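Local coordinates for ABC transporter periplasmic peptide-binding protein (Pseudoalteromonas, PDB 4QFL) that binds dipeptides, here Ala-Phe, in the periplasm and probably passes them to an ABC transporter for import, at residues H222-K228 against E240-I246; G30-E36 against E261-H267. All blocks are in the same frame, centred on the assembly; numbering follows the deposited sequence. Where two conformers were deposited one is given.

In the fold
Both interactions belong to one mixed sheet, their centres about 10 Å apart, and strands 241-246 and 30-35 lie side by side in it, so Tyr33 N meets Val243 O at 2.8 Å and Tyr33 O meets Asp245 N at 2.7 Å. Interaction 1 is local, a hairpin nested within the loop that interaction 2 closes across 224 residues. It is partly buried: one face is apolar and covered, the other carries charged side chains. Interaction 2 is buried and parallel, joins the N-terminal strand to a short strand far along the chain, and adds a disulfide to its backbone bonds. Its Glu36-His267 end approaches the bound dipeptide, whereas the Tyr244 side chain stays about 14 Å from the phenylalanine.

Interaction 1 (H222-K228 against E240-I246); sequences HLVRFYK and EQLVYDI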
loop_
_atom_site.group_PDB
_atom_site.type_symbol
_atom_site.label_atom_id
_atom_site.label_comp_id
_atom_site.label_asym_id
_atom_site.label_seq_id
_atom_site.Cartn_x
_atom_site.Cartn_y
_atom_site.Cartn_z
ATOM N N HIS A 222 -11.418 5.239 -17.844
ATOM C CA HIS A 222 -10.792 5.959 -18.952
ATOM C C HIS A 222 -9.856 7.036 -18.457
ATOM O O HIS A 222 -8.672 7.018 -18.772
ATOM C CB HIS A 222 -11.827 6.565 -19.902
ATOM C CG HIS A 222 -11.222 7.299 -21.062
ATOM N ND1 HIS A 222 -11.893 8.284 -21.758
ATOM C CD2 HIS A 222 -10.004 7.193 -21.649
ATOM C CE1 HIS A 222 -11.118 8.749 -22.722
ATOM N NE2 HIS A 222 -9.966 8.104 -22.677
ATOM N N LEU A 223 -10.369 7.982 -17.684
ATOM C CA LEU A 223 -9.479 9.029 -17.215
ATOM C C LEU A 223 -9.881 9.756 -15.951
ATOM O O LEU A 223 -11.027 9.719 -15.518
ATOM C CB LEU A 223 -9.170 10.042 -18.320
ATOM C CG LEU A 223 -10.258 10.924 -18.921
ATOM C CD1 LEU A 223 -10.906 11.870 -17.913
ATOM C CD2 LEU A 223 -9.639 11.716 -20.054
ATOM N N VAL A 224 -8.892 10.405 -15.357
ATOM C CA VAL A 224 -9.134 11.329 -14.275
ATOM C C VAL A 224 -8.409 12.631 -14.588
ATOM O O VAL A 224 -7.272 12.639 -15.060
ATOM C CB VAL A 224 -8.774 10.727 -12.893
ATOM C CG1 VAL A 224 -7.745 9.640 -13.039
ATOM C CG2 VAL A 224 -8.329 11.804 -11.916
ATOM N N ARG A 225 -9.115 13.734 -14.377
ATOM C CA ARG A 225 -8.592 15.049 -14.649
ATOM C C ARG A 225 -8.623 15.880 -13.366
ATOM O O ARG A 225 -9.653 15.964 -12.691
ATOM C CB ARG A 225 -9.428 15.701 -15.751
ATOM C CG ARG A 225 -8.894 17.008 -16.250
ATOM C CD ARG A 225 -9.905 17.674 -17.165
ATOM N NE ARG A 225 -10.374 16.785 -18.227
ATOM C CZ ARG A 225 -9.678 16.503 -19.321
ATOM N NH1 ARG A 225 -8.469 17.016 -19.489
ATOM N NH2 ARG A 225 -10.181 15.696 -20.244
ATOM N N PHE A 226 -7.468 16.451 -13.025
ATOM C CA PHE A 226 -7.328 17.390 -11.919
ATOM C C PHE A 226 -6.790 18.710 -12.460
ATOM O O PHE A 226 -6.159 18.754 -13.528
ATOM C CB PHE A 226 -6.303 16.899 -10.892
ATOM C CG PHE A 226 -6.683 15.630 -10.170
ATOM C CD1 PHE A 226 -8.008 15.253 -10.011
ATOM C CD2 PHE A 226 -5.692 14.821 -9.629
ATOM C CE1 PHE A 226 -8.338 14.091 -9.337
ATOM C CE2 PHE A 226 -6.017 13.648 -8.952
ATOM C CZ PHE A 226 -7.347 13.286 -8.809
ATOM N N TYR A 227 -7.021 19.791 -11.723
ATOM C CA TYR A 227 -6.389 21.057 -12.064
ATOM C C TYR A 227 -5.711 21.699 -10.863
ATOM O O TYR A 227 -6.023 21.398 -9.708
ATOM C CB TYR A 227 -7.375 22.018 -12.730
ATOM C CG TYR A 227 -8.489 22.503 -11.839
ATOM C CD1 TYR A 227 -9.587 21.699 -11.569
ATOM C CD2 TYR A 227 -8.451 23.770 -11.283
ATOM C CE1 TYR A 227 -10.613 22.141 -10.762
ATOM C CE2 TYR A 227 -9.470 24.224 -10.479
ATOM C CZ TYR A 227 -10.551 23.409 -10.222
ATOM O OH TYR A 227 -11.569 23.863 -9.422
ATOM N N LYS A 228 -4.772 22.585 -11.151
ATOM C CA LYS A 228 -3.960 23.208 -10.122
ATOM C C LYS A 228 -4.806 23.951 -9.076
ATOM O O LYS A 228 -5.777 24.642 -9.404
ATOM C CB LYS A 228 -2.930 24.136 -10.778
ATOM C CG LYS A 228 -2.852 25.516 -10.195
ATOM C CD LYS A 228 -1.645 26.271 -10.732
ATOM C CE LYS A 228 -1.351 27.492 -9.875
ATOM N NZ LYS A 228 -0.019 28.087 -10.155
ATOM N N GLU A 240 -0.574 23.143 -14.611
ATOM C CA GLU A 240 -1.933 23.667 -14.746
ATOM C C GLU A 240 -2.955 22.533 -14.736
ATOM O O GLU A 240 -4.037 22.634 -14.141
ATOM C CB GLU A 240 -2.077 24.446 -16.058
ATOM C CG GLU A 240 -1.287 25.739 -16.117
ATOM C CD GLU A 240 -1.863 26.811 -15.221
ATOM O OE1 GLU A 240 -3.103 26.828 -15.030
ATOM O OE2 GLU A 240 -1.071 27.634 -14.706
ATOM N N GLN A 241 -2.593 21.461 -15.427
ATOM C CA GLN A 241 -3.475 20.332 -15.614
ATOM C C GLN A 241 -2.727 19.032 -15.391
ATOM O O GLN A 241 -1.559 18.903 -15.749
ATOM C CB GLN A 241 -4.045 20.330 -17.026
ATOM C CG GLN A 241 -5.228 21.233 -17.234
ATOM C CD GLN A 241 -5.948 20.907 -18.535
ATOM O OE1 GLN A 241 -5.578 19.959 -19.238
ATOM N NE2 GLN A 241 -6.977 21.690 -18.865
ATOM N N LEU A 242 -3.426 18.077 -14.798
ATOM C CA LEU A 242 -2.917 16.739 -14.576
ATOM C C LEU A 242 -4.003 15.774 -15.003
ATOM O O LEU A 242 -5.092 15.772 -14.425
ATOM C CB LEU A 242 -2.654 16.525 -13.091
ATOM C CG LEU A 242 -1.236 16.214 -12.631
ATOM C CD1 LEU A 242 -1.276 15.890 -11.136
ATOM C CD2 LEU A 242 -0.657 15.059 -13.438
ATOM N N VAL A 243 -3.724 14.960 -16.016
ATOM C CA VAL A 243 -4.648 13.913 -16.402
ATOM C C VAL A 243 -3.987 12.560 -16.163
ATOM O O VAL A 243 -2.807 12.379 -16.454
ATOM C CB VAL A 243 -5.061 14.028 -17.889
ATOM C CG1 VAL A 243 -6.235 13.104 -18.185
ATOM C CG2 VAL A 243 -5.419 15.467 -18.239
ATOM N N TYR A 244 -4.752 11.629 -15.598
ATOM C CA TYR A 244 -4.358 10.226 -15.520
ATOM C C TYR A 244 -5.083 9.427 -16.602
ATOM O O TYR A 244 -6.313 9.458 -16.706
ATOM C CB TYR A 244 -4.678 9.637 -14.146
ATOM C CG TYR A 244 -3.878 10.225 -13.023
ATOM C CD1 TYR A 244 -4.251 11.425 -12.437
ATOM C CD2 TYR A 244 -2.745 9.591 -12.555
ATOM C CE1 TYR A 244 -3.519 11.974 -11.412
ATOM C CE2 TYR A 244 -1.996 10.138 -11.529
ATOM C CZ TYR A 244 -2.397 11.326 -10.958
ATOM O OH TYR A 244 -1.672 11.874 -9.933
ATOM N N ASP A 245 -4.303 8.718 -17.407
ATOM C CA ASP A 245 -4.829 7.891 -18.476
ATOM C C ASP A 245 -4.857 6.466 -17.956
ATOM O O ASP A 245 -3.817 5.845 -17.792
ATOM C CB ASP A 245 -3.913 8.002 -19.697
ATOM C CG ASP A 245 -4.375 7.160 -20.865
ATOM O OD1 ASP A 245 -5.170 6.232 -20.650
ATOM O OD2 ASP A 245 -3.929 7.421 -22.004
ATOM N N ILE A 246 -6.045 5.961 -17.662
ATOM C CA ILE A 246 -6.166 4.621 -17.102
ATOM C C ILE A 246 -5.917 3.552 -18.155
ATOM O O ILE A 246 -6.747 3.317 -19.029
ATOM C CB ILE A 246 -7.535 4.408 -16.493
ATOM C CG1 ILE A 246 -7.833 5.526 -15.497
ATOM C CG2 ILE A 246 -7.601 3.054 -15.824
ATOM C CD1 ILE A 246 -6.837 5.629 -14.403
#
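Val224 overlaps the root of the Tyr244 side chain, its CG1 3.3 Å from Tyr244 CB and 4.3 Å from Ile246 CD1. Further along this face the rings of Phe226 and Tyr244 meet obliquely, centroids 5.9 Å apart and planes at 70°, with Phe226 CE2 3.9 Å from Tyr244 CE1, while Phe226 CB lies 4.3 Å from Leu242 CB. Helix 50-60 packs on this apolar, buried face, touching Phe226, Leu242 and Tyr244. The other face is more open and mixed. Leu223 CD2 reaches Val243 CG1 at 4.1 Å, and the guanidinium of Arg225 comes obliquely to the same valine, NH1 3.6 Å from Val243 CG2. The charge of Arg225 is met by Glu217 on strand 213-219, and that of Asp245 by Lys256.

Between the faces, six backbone hydrogen bonds hold the strands. Two hydrogen-bonded pairs form the middle: Val224 N to Tyr244 O (3.1 Å) with Tyr244 N to Val224 O (2.8 Å), and Phe226 N to Leu242 O (2.8 Å) with Leu242 N to Phe226 O (3.1 Å). Ile246 N to His222 O (3.0 Å) and Lys228 N to Glu240 O (3.1 Å) close the ends. Non-hydrogen-bonded pairs alternate with these, the closest being Arg225 and Val243 with CA atoms 4.5 Å apart. Toward strand 213-219, His222 and Leu223 both face Arg219 in a classic beta bulge. Antiparallel at 170° and joined by eleven residues without helix or strand, the two strands make a long-looped beta-hairpin, set between strands 213-219 and 30-35 in the mixed sheet of this periplasmic binding protein fold.

Interaction 2 (G30-E36 against E261-H267); sequences GLVYCAE and ECDVTAH
A beta-alpha-beta crossover, strand 241-246 to helix 250-258 to strand 264-266, straddles strand 30-35, which pairs in parallel with both. Here the axes of strands 30-35 and 264-266, both extended, approach to 4.7 Å and cross at -19°, Tyr33 opposite Val264 and Cys34 opposite Thr265. Val32 O accepts twice, from Asp263 N (2.8 Å) and Val264 N (3.1 Å); Asp263 (chi1 m, psi -27°) turns OD2 back to Val32 N at 2.8 Å. Cys34 N then donates to Val264 O (2.6 Å), and Cys34 O accepts from Ala266 N (3.0 Å). Cys34 and Cys262 (chi1 -101° and -90°) close a disulfide, SG to SG 2.0 Å, with chi3 82°. On the opposite face Tyr33 CD2 packs on Val264 CG1 at 3.8 Å. Thr265 OG1 bonds to Arg253 O, in the crossover helix. Glu36 OE2 is held by Ser51 and, in a salt bridge, by Arg383 of the phenylalanine pocket; the O of a water bridges Glu36 OE2 (2.9 Å) and His267 NE2 (3.0 Å).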
loop_
_atom_site.group_PDB
_atom_site.type_symbol
_atom_site.label_atom_id
_atom_site.label_comp_id
_atom_site.label_asym_id
_atom_site.label_seq_id
_atom_site.Cartn_x
_atom_site.Cartn_y
_atom_site.Cartn_z
ATOM N N GLY A 30 0.203 20.848 -19.322
ATOM C CA GLY A 30 -0.338 19.779 -18.516
ATOM C C GLY A 30 0.602 18.603 -18.453
ATOM O O GLY A 30 1.628 18.581 -19.114
ATOM N N LEU A 31 0.246 17.630 -17.630
ATOM C CA LEU A 31 0.991 16.399 -17.528
ATOM C C LEU A 31 -0.007 15.277 -17.698
ATOM O O LEU A 31 -1.111 15.361 -17.192
ATOM C CB LEU A 31 1.690 16.306 -16.170
ATOM C CG LEU A 31 2.605 15.100 -15.934
ATOM C CD1 LEU A 31 3.570 15.378 -14.813
ATOM C CD2 LEU A 31 1.805 13.843 -15.626
ATOM N N VAL A 32 0.379 14.252 -18.452
ATOM C CA VAL A 32 -0.420 13.040 -18.610
ATOM C C VAL A 32 0.317 11.819 -18.036
ATOM O O VAL A 32 1.411 11.466 -18.472
ATOM C CB VAL A 32 -0.785 12.782 -20.077
ATOM C CG1 VAL A 32 -1.606 11.509 -20.194
ATOM C CG2 VAL A 32 -1.550 13.969 -20.641
ATOM N N TYR A 33 -0.306 11.204 -17.036
ATOM C CA TYR A 33 0.252 10.099 -16.276
ATOM C C TYR A 33 -0.481 8.826 -16.690
ATOM O O TYR A 33 -1.708 8.752 -16.605
ATOM C CB TYR A 33 0.033 10.387 -14.789
ATOM C CG TYR A 33 0.596 9.382 -13.805
ATOM C CD1 TYR A 33 -0.049 8.165 -13.568
ATOM C CD2 TYR A 33 1.749 9.662 -13.078
ATOM C CE1 TYR A 33 0.455 7.250 -12.649
ATOM C CE2 TYR A 33 2.257 8.757 -12.162
ATOM C CZ TYR A 33 1.606 7.556 -11.947
ATOM O OH TYR A 33 2.107 6.651 -11.033
ATOM N N CYS A 34 0.270 7.830 -17.155
ATOM C CA CYS A 34 -0.301 6.531 -17.532
ATOM C C CYS A 34 -0.403 5.639 -16.316
ATOM O O CYS A 34 0.613 5.139 -15.830
ATOM C CB CYS A 34 0.559 5.815 -18.575
ATOM S SG CYS A 34 -0.048 5.933 -20.288
ATOM N N ALA A 35 -1.635 5.434 -15.856
ATOM C CA ALA A 35 -1.927 4.691 -14.628
ATOM C C ALA A 35 -2.323 3.240 -14.892
ATOM O O ALA A 35 -3.011 2.936 -15.865
ATOM C CB ALA A 35 -3.023 5.392 -13.863
ATOM N N GLU A 36 -1.901 2.344 -14.007
ATOM C CA GLU A 36 -2.114 0.916 -14.217
ATOM C C GLU A 36 -3.510 0.405 -13.815
ATOM O O GLU A 36 -3.860 -0.739 -14.097
ATOM C CB GLU A 36 -1.008 0.100 -13.525
ATOM C CG GLU A 36 -1.148 -0.058 -12.000
ATOM C CD GLU A 36 -0.524 1.076 -11.215
ATOM O OE1 GLU A 36 -0.209 2.137 -11.802
ATOM O OE2 GLU A 36 -0.336 0.902 -9.992
ATOM N N GLU A 261 1.935 10.003 -25.950
ATOM C CA GLU A 261 0.566 10.155 -25.495
ATOM C C GLU A 261 0.570 10.296 -23.981
ATOM O O GLU A 261 -0.328 10.901 -23.400
ATOM C CB GLU A 261 -0.280 8.953 -25.905
ATOM C CG GLU A 261 -0.529 8.829 -27.401
ATOM C CD GLU A 261 -1.687 7.889 -27.726
ATOM O OE1 GLU A 261 -2.448 7.532 -26.799
ATOM O OE2 GLU A 261 -1.846 7.507 -28.910
ATOM N N CYS A 262 1.594 9.726 -23.356
ATOM C CA CYS A 262 1.795 9.811 -21.916
ATOM C C CYS A 262 3.137 10.435 -21.610
ATOM O O CYS A 262 4.115 10.151 -22.290
ATOM C CB CYS A 262 1.754 8.421 -21.282
ATOM S SG CYS A 262 0.106 7.916 -20.766
ATOM N N ASP A 263 3.184 11.264 -20.569
ATOM C CA ASP A 263 4.420 11.902 -20.131
ATOM C C ASP A 263 5.089 11.115 -19.017
ATOM O O ASP A 263 6.299 11.184 -18.847
ATOM C CB ASP A 263 4.131 13.310 -19.640
ATOM C CG ASP A 263 3.420 14.134 -20.675
ATOM O OD1 ASP A 263 3.932 14.214 -21.811
ATOM O OD2 ASP A 263 2.342 14.678 -20.368
ATOM N N VAL A 264 4.288 10.384 -18.255
ATOM C CA VAL A 264 4.799 9.538 -17.191
ATOM C C VAL A 264 4.102 8.185 -17.225
ATOM O O VAL A 264 2.890 8.105 -17.415
ATOM C CB VAL A 264 4.584 10.159 -15.801
ATOM C CG1 VAL A 264 5.198 9.267 -14.732
ATOM C CG2 VAL A 264 5.173 11.557 -15.729
ATOM N N THR A 265 4.881 7.129 -17.032
ATOM C CA THR A 265 4.383 5.764 -17.080
ATOM C C THR A 265 4.625 5.021 -15.782
ATOM O O THR A 265 5.754 4.788 -15.381
ATOM C CB THR A 265 5.016 4.970 -18.232
ATOM O OG1 THR A 265 4.328 5.286 -19.443
ATOM C CG2 THR A 265 4.884 3.490 -17.984
ATOM N N ALA A 266 3.533 4.660 -15.127
ATOM C CA ALA A 266 3.587 3.893 -13.898
ATOM C C ALA A 266 4.062 2.485 -14.186
ATOM O O ALA A 266 3.697 1.888 -15.201
ATOM C CB ALA A 266 2.205 3.854 -13.249
ATOM N N HIS A 267 4.885 1.970 -13.283
ATOM C CA HIS A 267 5.331 0.584 -13.328
ATOM C C HIS A 267 5.636 0.111 -14.744
ATOM O O HIS A 267 4.898 -0.708 -15.290
ATOM C CB HIS A 267 4.274 -0.329 -12.696
ATOM C CG HIS A 267 3.884 0.069 -11.306
ATOM N ND1 HIS A 267 4.589 -0.334 -10.196
ATOM C CD2 HIS A 267 2.864 0.835 -10.849
ATOM C CE1 HIS A 267 4.023 0.166 -9.110
ATOM N NE2 HIS A 267 2.968 0.870 -9.479
HETATM O O HOH W 1 0.895 1.636 -7.427
#